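Local coordinates for putative lipoprotein (Bacteroides thetaiotaomicron, PDB 4Q1Z) that is of unknown function but is a two-domain, beta-rich putative lipoprotein of the DUF4876 family, at residues A150-G155 with A265-R270; Y174-W179 with V243-K248; E275-V280 with A300-K305; N284-D289 with N296-K301. One frame throughout, in Å; residues are numbered along the deposited sequence. Where two conformers were deposited one is given.

Contact 1 of 4, residues A150-G155 with A265-R270; sequences ANLTPG and AYVIFR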
# COMPACT_ATOMS: atom_id res chain seq x y z
N ALA A 150 -8.18 -0.68 9.13
CA ALA A 150 -9.58 -0.39 9.40
C ALA A 150 -10.43 -0.32 8.12
O ALA A 150 -9.93 -0.01 7.03
CB ALA A 150 -9.70 0.94 10.17
N ASN A 151 -11.74 -0.61 8.29
CA ASN A 151 -12.77 -0.39 7.28
C ASN A 151 -13.58 0.79 7.81
O ASN A 151 -13.73 0.94 9.02
CB ASN A 151 -13.62 -1.64 6.96
CG ASN A 151 -14.59 -2.06 8.03
OD1 ASN A 151 -14.20 -2.57 9.07
ND2 ASN A 151 -15.88 -1.85 7.80
N LEU A 152 -14.02 1.67 6.93
CA LEU A 152 -14.73 2.86 7.40
C LEU A 152 -16.22 2.67 7.31
O LEU A 152 -16.70 1.81 6.58
CB LEU A 152 -14.31 4.14 6.61
CG LEU A 152 -12.83 4.42 6.29
CD1 LEU A 152 -12.71 5.70 5.57
CD2 LEU A 152 -11.96 4.50 7.55
N THR A 153 -16.95 3.53 8.03
CA THR A 153 -18.41 3.61 8.03
C THR A 153 -18.88 4.77 7.10
O THR A 153 -18.18 5.79 7.01
CB THR A 153 -18.94 3.80 9.46
OG1 THR A 153 -20.36 3.56 9.47
CG2 THR A 153 -18.65 5.17 10.03
N PRO A 154 -20.08 4.69 6.45
CA PRO A 154 -21.03 3.54 6.38
C PRO A 154 -20.37 2.34 5.71
O PRO A 154 -19.74 2.55 4.67
CB PRO A 154 -22.19 4.11 5.53
CG PRO A 154 -22.05 5.61 5.64
CD PRO A 154 -20.58 5.82 5.65
N GLY A 155 -20.46 1.15 6.32
CA GLY A 155 -19.91 -0.11 5.80
C GLY A 155 -20.12 -0.28 4.31
O GLY A 155 -19.15 -0.47 3.58
N ALA A 265 -14.60 0.65 2.34
CA ALA A 265 -13.62 1.73 2.40
C ALA A 265 -12.51 1.25 3.35
O ALA A 265 -12.78 0.99 4.53
CB ALA A 265 -14.28 3.03 2.86
N TYR A 266 -11.31 1.01 2.81
CA TYR A 266 -10.16 0.41 3.52
C TYR A 266 -9.07 1.41 3.79
O TYR A 266 -8.72 2.18 2.91
CB TYR A 266 -9.57 -0.76 2.68
CG TYR A 266 -10.64 -1.62 2.03
CD1 TYR A 266 -11.46 -2.46 2.80
CD2 TYR A 266 -10.87 -1.57 0.65
CE1 TYR A 266 -12.48 -3.21 2.22
CE2 TYR A 266 -11.86 -2.36 0.06
CZ TYR A 266 -12.69 -3.16 0.85
OH TYR A 266 -13.69 -3.91 0.30
N VAL A 267 -8.48 1.37 4.99
CA VAL A 267 -7.34 2.21 5.36
C VAL A 267 -6.30 1.41 6.14
O VAL A 267 -6.65 0.54 6.95
CB VAL A 267 -7.68 3.53 6.16
CG1 VAL A 267 -8.45 4.54 5.31
CG2 VAL A 267 -8.40 3.24 7.47
N ILE A 268 -5.03 1.76 5.93
CA ILE A 268 -3.90 1.29 6.73
C ILE A 268 -3.26 2.55 7.28
O ILE A 268 -3.11 3.53 6.54
CB ILE A 268 -2.91 0.30 6.09
CG1 ILE A 268 -2.39 0.79 4.69
CG2 ILE A 268 -3.52 -1.14 6.09
CD1 ILE A 268 -1.12 0.15 4.23
N PHE A 269 -2.97 2.57 8.59
CA PHE A 269 -2.43 3.77 9.21
C PHE A 269 -1.45 3.46 10.35
O PHE A 269 -1.55 2.42 11.03
CB PHE A 269 -3.55 4.69 9.70
CG PHE A 269 -4.49 4.15 10.76
CD1 PHE A 269 -5.59 3.37 10.41
CD2 PHE A 269 -4.33 4.51 12.11
CE1 PHE A 269 -6.49 2.92 11.38
CE2 PHE A 269 -5.22 4.05 13.08
CZ PHE A 269 -6.31 3.29 12.70
N ARG A 270 -0.48 4.38 10.51
CA ARG A 270 0.58 4.28 11.51
C ARG A 270 0.46 5.40 12.54
O ARG A 270 0.27 6.56 12.20
CB ARG A 270 1.97 4.34 10.82
CG ARG A 270 3.10 3.75 11.65
CD ARG A 270 4.47 4.08 11.06
NE ARG A 270 5.53 3.27 11.66
CZ ARG A 270 6.23 3.60 12.74
NH1 ARG A 270 5.97 4.74 13.37
NH2 ARG A 270 7.17 2.80 13.21
O HOH W 1 -16.32 0.16 4.47
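Ala150 and Val267 form a hydrogen-bonded pair between antiparallel neighbours, strands 148-152 and 265-269, inside the large mixed sheet of the protein; Asn151 and Tyr266 make the adjoining non-hydrogen-bonded pair. Backbone bonds come first. Ala150 N gives its hydrogen to Val267 O and Val267 N returns one to Ala150 O, both at 2.9 Å. Beyond the next pair Leu152 N reaches Ala265 O at 2.8 Å. Two CA-H...O contacts fill the intervening pair, the shorter from Asn151 CA to Ala265 O at 3.1 Å. Apolar contacts gather on the face that carries Ala150 and Val267. There CG2 of Val267 touches Ala150 CB, while Leu152 CD2 meets Val267 CG2 at 3.8 Å, the two side chains crossing at about a right angle. With chi1 at -43°, Leu152 CG stands beside the backbone N and lies against Ala265 CB, which Leu152 CB also touches. Ile302 of strand 299-303 packs over this face. The other face carries Asn151, whose OD1 is hydrogen-bonded to the hydroxyl of Tyr257, and Tyr266, whose ring meets that of Tyr132 edge-to-face. Past the strand end a water takes over, accepting from Ala265 N and donating to Leu152 O and Gly155 O. At the other end Ala150 CB meets the edge of the Phe269 ring, 4.0 Å from CE1.

Contact 2 of 4, residues Y174-W179 with V243-K248; sequences YGERVW and VFYQGK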
# COMPACT_ATOMS: atom_id res chain seq x y z
N TYR A 174 -13.76 7.79 9.76
CA TYR A 174 -14.47 7.16 10.87
C TYR A 174 -14.58 5.65 10.67
O TYR A 174 -15.23 5.19 9.74
CB TYR A 174 -15.84 7.83 11.04
CG TYR A 174 -15.69 9.29 11.42
CD1 TYR A 174 -15.51 10.27 10.44
CD2 TYR A 174 -15.68 9.69 12.75
CE1 TYR A 174 -15.30 11.61 10.79
CE2 TYR A 174 -15.46 11.02 13.11
CZ TYR A 174 -15.30 11.98 12.13
OH TYR A 174 -15.14 13.29 12.48
N GLY A 175 -13.84 4.91 11.50
CA GLY A 175 -13.72 3.46 11.42
C GLY A 175 -14.81 2.68 12.12
O GLY A 175 -15.20 3.00 13.25
N GLU A 176 -15.29 1.64 11.41
CA GLU A 176 -16.29 0.69 11.87
C GLU A 176 -15.60 -0.32 12.80
O GLU A 176 -15.99 -0.45 13.98
CB GLU A 176 -16.95 0.00 10.66
CG GLU A 176 -18.13 -0.87 11.03
CD GLU A 176 -18.49 -1.87 9.95
OE1 GLU A 176 -19.20 -1.47 9.00
OE2 GLU A 176 -18.04 -3.03 10.03
N ARG A 177 -14.54 -1.01 12.28
CA ARG A 177 -13.68 -1.97 12.99
C ARG A 177 -12.20 -1.66 12.70
O ARG A 177 -11.86 -1.26 11.59
CB ARG A 177 -14.03 -3.44 12.66
CG ARG A 177 -13.52 -4.40 13.74
CD ARG A 177 -13.72 -5.85 13.40
NE ARG A 177 -15.14 -6.22 13.25
CZ ARG A 177 -15.90 -6.72 14.22
NH1 ARG A 177 -15.40 -6.90 15.44
NH2 ARG A 177 -17.16 -7.03 13.98
N VAL A 178 -11.35 -1.77 13.72
CA VAL A 178 -9.90 -1.49 13.68
C VAL A 178 -9.13 -2.72 14.20
O VAL A 178 -9.51 -3.33 15.21
CB VAL A 178 -9.49 -0.21 14.50
CG1 VAL A 178 -8.05 0.20 14.20
CG2 VAL A 178 -10.45 0.97 14.28
N TRP A 179 -8.10 -3.11 13.46
CA TRP A 179 -7.16 -4.19 13.76
C TRP A 179 -5.77 -3.60 13.73
O TRP A 179 -5.57 -2.51 13.19
CB TRP A 179 -7.26 -5.35 12.74
CG TRP A 179 -8.60 -5.99 12.59
CD1 TRP A 179 -9.62 -5.58 11.78
CD2 TRP A 179 -9.02 -7.22 13.19
NE1 TRP A 179 -10.69 -6.44 11.90
CE2 TRP A 179 -10.33 -7.49 12.72
CE3 TRP A 179 -8.43 -8.14 14.08
CZ2 TRP A 179 -11.03 -8.65 13.09
CZ3 TRP A 179 -9.15 -9.25 14.50
CH2 TRP A 179 -10.43 -9.50 13.99
N VAL A 243 -8.64 -4.33 17.74
CA VAL A 243 -8.46 -3.06 18.41
C VAL A 243 -9.80 -2.43 18.83
O VAL A 243 -9.93 -2.06 19.99
CB VAL A 243 -7.61 -2.06 17.58
CG1 VAL A 243 -7.56 -0.68 18.24
CG2 VAL A 243 -6.19 -2.59 17.37
N PHE A 244 -10.73 -2.24 17.89
CA PHE A 244 -11.96 -1.53 18.18
C PHE A 244 -13.12 -1.99 17.35
O PHE A 244 -12.99 -2.21 16.16
CB PHE A 244 -11.74 -0.01 17.92
CG PHE A 244 -12.97 0.89 17.98
CD1 PHE A 244 -13.86 0.97 16.91
CD2 PHE A 244 -13.18 1.73 19.07
CE1 PHE A 244 -14.97 1.81 16.97
CE2 PHE A 244 -14.26 2.62 19.09
CZ PHE A 244 -15.16 2.62 18.06
N TYR A 245 -14.28 -2.08 17.99
CA TYR A 245 -15.58 -2.38 17.41
C TYR A 245 -16.60 -1.89 18.37
O TYR A 245 -16.52 -2.22 19.55
CB TYR A 245 -15.78 -3.87 17.06
CG TYR A 245 -17.06 -4.13 16.31
CD1 TYR A 245 -17.27 -3.60 15.04
CD2 TYR A 245 -18.09 -4.89 16.88
CE1 TYR A 245 -18.47 -3.81 14.35
CE2 TYR A 245 -19.29 -5.11 16.20
CZ TYR A 245 -19.47 -4.58 14.92
OH TYR A 245 -20.63 -4.80 14.22
N GLN A 246 -17.47 -0.98 17.90
CA GLN A 246 -18.58 -0.36 18.60
C GLN A 246 -18.21 0.18 20.02
O GLN A 246 -18.92 -0.05 21.00
CB GLN A 246 -19.78 -1.33 18.65
CG GLN A 246 -20.39 -1.49 17.26
CD GLN A 246 -21.58 -2.40 17.19
OE1 GLN A 246 -21.94 -3.09 18.15
NE2 GLN A 246 -22.22 -2.40 16.02
N GLY A 247 -17.11 0.93 20.07
CA GLY A 247 -16.60 1.54 21.29
C GLY A 247 -15.80 0.64 22.22
O GLY A 247 -15.32 1.10 23.25
N LYS A 248 -15.66 -0.65 21.87
CA LYS A 248 -15.00 -1.65 22.72
C LYS A 248 -13.77 -2.29 22.07
O LYS A 248 -13.63 -2.27 20.84
CB LYS A 248 -16.02 -2.74 23.09
CG LYS A 248 -17.03 -2.33 24.16
CD LYS A 248 -18.05 -3.43 24.37
CE LYS A 248 -18.60 -3.50 25.78
NZ LYS A 248 -19.40 -4.74 26.00
O HOH W 2 -18.05 0.26 15.31
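Tyr245 and Arg177 meet face to face: the guanidinium lies flat on the phenol ring, with planes only 12° apart and CZ 3.6 Å from the centroid of the Tyr245 ring, a stacked cation-pi contact. A bend at chi3 (-62°) turns NE of Arg177 off the line of its chain; NH2 sits over the ring centre while NH1 lies 3.3 Å from Tyr245 CG. The opposite face of the ring is covered by CG of Gln246. NH1 is also hydrogen-bonded to Met251 O and His242 NE2, which probably helps to hold the guanidinium over the ring. Phe244 and Val178 carry the other side of the sheet. Val178 CG2 leans on Phe244 CB at 4.0 Å, and CE1 of the Phe244 ring comes near Gly175 O and Glu176 O. Val178 N donates to Phe244 O at 3.0 Å. The carbonyl of Val178 is gripped twice, by Val243 N at 2.9 Å and Phe244 N at 3.1 Å, both arriving from the same face of its plane. Val243 CB and CG1 then pack against the Val178 side chain. Near the corner at Glu176 a water donates to Glu176 O and accepts from Gln246 N, beside the type I' turn from Tyr245 to Lys248. Two residues facing Val178 make this a classic beta bulge in the antiparallel pairing of strands 177-180 and 238-245.

Contact 3 of 4, residues E275-V280 with A300-K305; sequences EAWDPV and AKIPIK
Trp277 has its CG anti to the backbone N (chi1 -176°), and chi2 of 76° sets CD1, and with it the turn of the indole, whose NE1 edge meets the backbone of Lys301. NE1 donates to Lys301 O at 2.7 Å. The acceptor lies in the ring plane and the donor sits nearly in line with the carbonyl, although the N-H...O angle is a less straight 148°. The bond gives the indole nitrogen a partner in a buried contact and would help to fix how the ring is turned against strand 299-303. Apolar groups line the same side of the indole. CD of Pro303 lies 3.5 Å from Trp277 NE1, while CG1 of Ile302 touches Trp277 CZ2 at 4.0 Å; both approach obliquely. One indole face is covered by CD of Pro279, set toward the rim. Pro279 also packs directly on the strand, its CB 3.5 Å from Ala300 CB. On the outer side of the contact, Glu275 and Lys305 reach toward each other tip to tip in a long salt bridge, with OE1 of Glu275 3.6 Å from NZ of Lys305. Since Glu275 is poorly ordered and its OE1 is also hydrogen-bonded to Tyr306, this bridge probably adds little. Lys305 NZ has a second partner in a bound triethylene glycol, probably from the crystallisation liquor. Edge-to-face contacts with Phe269 and Tyr148 extend the setting of Trp277 into a small aromatic cluster. This is plain packing of an irregular loop, anchored by a tryptophan side-chain-to-backbone bond, on the central strand of a three-stranded antiparallel sheet.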
# COMPACT_ATOMS: atom_id res chain seq x y z
N GLU A 275 3.31 9.51 20.13
CA GLU A 275 1.90 9.92 20.04
C GLU A 275 1.01 8.81 20.54
O GLU A 275 1.31 7.64 20.32
CB GLU A 275 1.51 10.32 18.61
CG GLU A 275 1.84 11.76 18.27
CD GLU A 275 1.05 12.36 17.12
OE1 GLU A 275 -0.16 12.62 17.29
OE2 GLU A 275 1.67 12.64 16.07
N ALA A 276 -0.07 9.18 21.24
CA ALA A 276 -1.05 8.25 21.78
C ALA A 276 -2.35 8.31 20.99
O ALA A 276 -2.75 9.38 20.54
CB ALA A 276 -1.30 8.55 23.24
N TRP A 277 -2.99 7.15 20.80
CA TRP A 277 -4.26 7.01 20.09
C TRP A 277 -5.03 5.79 20.64
O TRP A 277 -4.68 4.63 20.35
CB TRP A 277 -4.05 6.90 18.57
CG TRP A 277 -5.34 6.85 17.80
CD1 TRP A 277 -6.18 7.89 17.53
CD2 TRP A 277 -5.95 5.68 17.22
NE1 TRP A 277 -7.28 7.44 16.83
CE2 TRP A 277 -7.16 6.10 16.61
CE3 TRP A 277 -5.59 4.32 17.14
CZ2 TRP A 277 -8.00 5.21 15.92
CZ3 TRP A 277 -6.42 3.44 16.46
CH2 TRP A 277 -7.60 3.89 15.84
N ASP A 278 -6.10 6.06 21.41
CA ASP A 278 -6.91 4.99 21.98
C ASP A 278 -8.42 5.25 21.71
O ASP A 278 -9.09 5.90 22.52
CB ASP A 278 -6.61 4.85 23.48
CG ASP A 278 -7.17 3.63 24.18
OD1 ASP A 278 -8.11 3.01 23.63
OD2 ASP A 278 -6.73 3.34 25.28
N PRO A 279 -8.98 4.71 20.60
CA PRO A 279 -10.42 4.93 20.31
C PRO A 279 -11.38 4.25 21.31
O PRO A 279 -12.57 4.59 21.35
CB PRO A 279 -10.58 4.35 18.90
CG PRO A 279 -9.52 3.29 18.81
CD PRO A 279 -8.34 3.90 19.54
N VAL A 280 -10.87 3.32 22.12
CA VAL A 280 -11.65 2.58 23.10
C VAL A 280 -11.79 3.37 24.41
O VAL A 280 -12.90 3.55 24.89
CB VAL A 280 -11.02 1.18 23.32
CG1 VAL A 280 -11.71 0.41 24.45
CG2 VAL A 280 -11.04 0.38 22.01
N ALA A 300 -14.48 4.78 15.43
CA ALA A 300 -13.16 5.24 15.88
C ALA A 300 -12.71 6.38 15.03
O ALA A 300 -12.83 6.32 13.81
CB ALA A 300 -12.14 4.10 15.82
N LYS A 301 -12.21 7.44 15.67
CA LYS A 301 -11.71 8.63 14.99
C LYS A 301 -10.30 8.35 14.54
O LYS A 301 -9.39 8.29 15.36
CB LYS A 301 -11.81 9.88 15.87
CG LYS A 301 -13.24 10.39 16.02
CD LYS A 301 -13.22 11.66 16.84
CE LYS A 301 -14.52 11.85 17.60
NZ LYS A 301 -14.51 13.07 18.45
N ILE A 302 -10.14 8.12 13.24
CA ILE A 302 -8.84 7.83 12.64
C ILE A 302 -8.24 9.13 12.10
O ILE A 302 -8.76 9.66 11.12
CB ILE A 302 -8.97 6.73 11.55
CG1 ILE A 302 -9.45 5.38 12.18
CG2 ILE A 302 -7.66 6.56 10.74
CD1 ILE A 302 -10.14 4.46 11.22
N PRO A 303 -7.14 9.67 12.70
CA PRO A 303 -6.52 10.88 12.14
C PRO A 303 -6.03 10.66 10.71
O PRO A 303 -5.24 9.74 10.43
CB PRO A 303 -5.36 11.15 13.12
CG PRO A 303 -5.81 10.50 14.40
CD PRO A 303 -6.40 9.22 13.89
N ILE A 304 -6.54 11.49 9.80
CA ILE A 304 -6.20 11.51 8.37
C ILE A 304 -4.65 11.61 8.18
O ILE A 304 -4.10 11.01 7.26
CB ILE A 304 -6.98 12.70 7.70
CG1 ILE A 304 -8.41 12.26 7.34
CG2 ILE A 304 -6.25 13.31 6.51
CD1 ILE A 304 -9.41 13.45 7.13
N LYS A 305 -3.97 12.33 9.08
CA LYS A 305 -2.52 12.53 9.04
C LYS A 305 -1.73 11.22 9.32
O LYS A 305 -0.53 11.18 9.05
CB LYS A 305 -2.11 13.66 10.02
CG LYS A 305 -2.40 13.39 11.51
CD LYS A 305 -1.59 14.32 12.42
CE LYS A 305 -2.02 14.25 13.86
NZ LYS A 305 -1.16 15.06 14.77

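Contact 4 of 4, residues N284-D289 with N296-K301; sequences NMKTTD and NVYYAK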
# COMPACT_ATOMS: atom_id res chain seq x y z
N ASN A 284 -12.56 11.25 23.24
CA ASN A 284 -12.31 12.22 22.17
C ASN A 284 -12.01 11.51 20.85
O ASN A 284 -12.12 12.15 19.80
CB ASN A 284 -11.15 13.14 22.55
CG ASN A 284 -11.44 13.98 23.77
OD1 ASN A 284 -12.40 14.75 23.81
ND2 ASN A 284 -10.60 13.87 24.79
N MSE A 285 -11.60 10.21 20.90
CA MSE A 285 -11.25 9.39 19.73
C MSE A 285 -12.40 8.48 19.27
O MSE A 285 -12.21 7.64 18.38
CB MSE A 285 -9.98 8.56 19.99
CG MSE A 285 -8.67 9.34 19.74
SE MSE A 285 -8.65 10.61 18.20
CE MSE A 285 -8.39 12.14 19.16
N LYS A 286 -13.60 8.65 19.84
CA LYS A 286 -14.73 7.85 19.41
C LYS A 286 -16.01 8.67 19.39
O LYS A 286 -16.15 9.60 20.19
CB LYS A 286 -14.90 6.57 20.24
CG LYS A 286 -15.11 6.79 21.73
CD LYS A 286 -15.80 5.60 22.27
CE LYS A 286 -15.26 5.19 23.58
NZ LYS A 286 -15.95 3.96 24.05
N THR A 287 -16.93 8.35 18.46
CA THR A 287 -18.20 9.08 18.33
C THR A 287 -19.33 8.24 17.69
O THR A 287 -19.09 7.28 16.93
CB THR A 287 -17.99 10.38 17.49
OG1 THR A 287 -19.22 11.09 17.39
CG2 THR A 287 -17.45 10.10 16.07
N THR A 288 -20.56 8.65 17.96
CA THR A 288 -21.73 8.08 17.30
C THR A 288 -21.99 8.97 16.05
O THR A 288 -21.35 10.02 15.86
CB THR A 288 -22.95 7.99 18.27
OG1 THR A 288 -23.36 9.29 18.67
CG2 THR A 288 -22.68 7.17 19.51
N ASP A 289 -22.91 8.53 15.18
CA ASP A 289 -23.38 9.32 14.05
C ASP A 289 -24.38 10.26 14.68
O ASP A 289 -25.37 9.80 15.28
CB ASP A 289 -24.00 8.40 12.98
CG ASP A 289 -24.57 9.11 11.77
OD1 ASP A 289 -24.76 10.35 11.83
OD2 ASP A 289 -24.82 8.43 10.76
N ASN A 296 -26.25 4.13 19.57
CA ASN A 296 -25.28 3.64 20.55
C ASN A 296 -24.09 2.96 19.81
O ASN A 296 -23.24 2.31 20.43
CB ASN A 296 -25.96 2.70 21.55
CG ASN A 296 -26.86 3.41 22.54
OD1 ASN A 296 -26.40 4.18 23.40
ND2 ASN A 296 -28.17 3.20 22.42
N VAL A 297 -24.03 3.17 18.49
CA VAL A 297 -22.98 2.63 17.64
C VAL A 297 -21.90 3.72 17.52
O VAL A 297 -22.15 4.84 17.07
CB VAL A 297 -23.52 2.10 16.28
CG1 VAL A 297 -22.41 1.49 15.45
CG2 VAL A 297 -24.62 1.06 16.51
N TYR A 298 -20.71 3.38 18.03
CA TYR A 298 -19.51 4.17 18.16
C TYR A 298 -18.53 3.81 17.09
O TYR A 298 -18.37 2.62 16.74
CB TYR A 298 -18.88 4.00 19.56
CG TYR A 298 -19.59 4.83 20.61
CD1 TYR A 298 -19.23 6.16 20.83
CD2 TYR A 298 -20.64 4.30 21.36
CE1 TYR A 298 -19.91 6.94 21.77
CE2 TYR A 298 -21.32 5.07 22.29
CZ TYR A 298 -20.95 6.40 22.50
OH TYR A 298 -21.62 7.17 23.43
N TYR A 299 -17.88 4.85 16.53
CA TYR A 299 -16.89 4.75 15.47
C TYR A 299 -15.59 5.31 15.94
O TYR A 299 -15.57 6.16 16.84
CB TYR A 299 -17.41 5.46 14.21
CG TYR A 299 -18.69 4.81 13.72
CD1 TYR A 299 -18.71 3.49 13.27
CD2 TYR A 299 -19.91 5.49 13.79
CE1 TYR A 299 -19.88 2.87 12.88
CE2 TYR A 299 -21.09 4.89 13.36
CZ TYR A 299 -21.07 3.59 12.89
OH TYR A 299 -22.21 2.99 12.44
N ALA A 300 -14.48 4.78 15.43
CA ALA A 300 -13.16 5.24 15.88
C ALA A 300 -12.71 6.38 15.03
O ALA A 300 -12.83 6.32 13.81
CB ALA A 300 -12.14 4.10 15.82
N LYS A 301 -12.21 7.44 15.67
CA LYS A 301 -11.71 8.63 14.99
C LYS A 301 -10.30 8.35 14.54
O LYS A 301 -9.39 8.29 15.36
CB LYS A 301 -11.81 9.88 15.87
CG LYS A 301 -13.24 10.39 16.02
CD LYS A 301 -13.22 11.66 16.84
CE LYS A 301 -14.52 11.85 17.60
NZ LYS A 301 -14.51 13.07 18.45
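The Tyr298 ring carries CG2 of Thr288 on one face, almost over its centre: the methyl is 3.5 Å from the ring centroid of Tyr298 and 11° off the normal, a CH-pi contact. The two side chains lie side by side and point the same way; Thr288 CG2 stands beside its own backbone N. CD of Lys286 approaches the same ring obliquely, 3.8 Å from Tyr298 CD1, but its ammonium is too far from the ring for more than a weak attraction and is hydrogen-bonded to Gly247 O. The Tyr299 ring has Asp289 N near the plane of its edge, while Thr287 O comes up obliquely. Both tyrosines belong to the returning arm of a beta hairpin, strands 286-287 and 299-303, in which Thr287 and Tyr299 are a hydrogen-bonded pair and Lys286 and Ala300 a non-hydrogen-bonded one. Thr287 N donates to Tyr299 O at 3.0 Å and Tyr299 N to Thr287 O at 2.7 Å. Lys301 N reaches Met285 O at 2.7 Å. Thr287 OG1, anti to its backbone N (chi1 -179°), donates to Thr288 O in the carbonyl plane, on a lone pair. The extended chain of Lys301 crosses Thr287 at about a right angle, with CE 3.7 Å from Thr287 CG2. Its NZ ends 2.9 Å from Asn284 O, above that carbonyl plane, and forms a salt bridge with Asp168. The selenium of Met285, a selenomethionine, lies 4.0 Å from Lys301 CB.

In the fold
Contacts 1 and 2 lie in one large mixed sheet, their centres about 10 Å apart, and Asn151 O with Glu176 N (2.9 Å) probably bonds strand 148-152 to the chain at the corner before strand 177-180. Contacts 3 and 4 share Ala300 and Lys301 of strand 299-303, with centres about 11 Å apart. A probable hydrogen bond from Gly175 N to Ala300 O (2.9 Å) ties contact 2 to both, since they share Ala300; at Glu176 the chain then turns from the small sheet into the large one. Phe269 CZ, 3.4 Å from Trp277 CH2, joins contact 1 to contact 3. Glycol molecules bound near contacts 3 and 4 probably come from the crystallisation liquor.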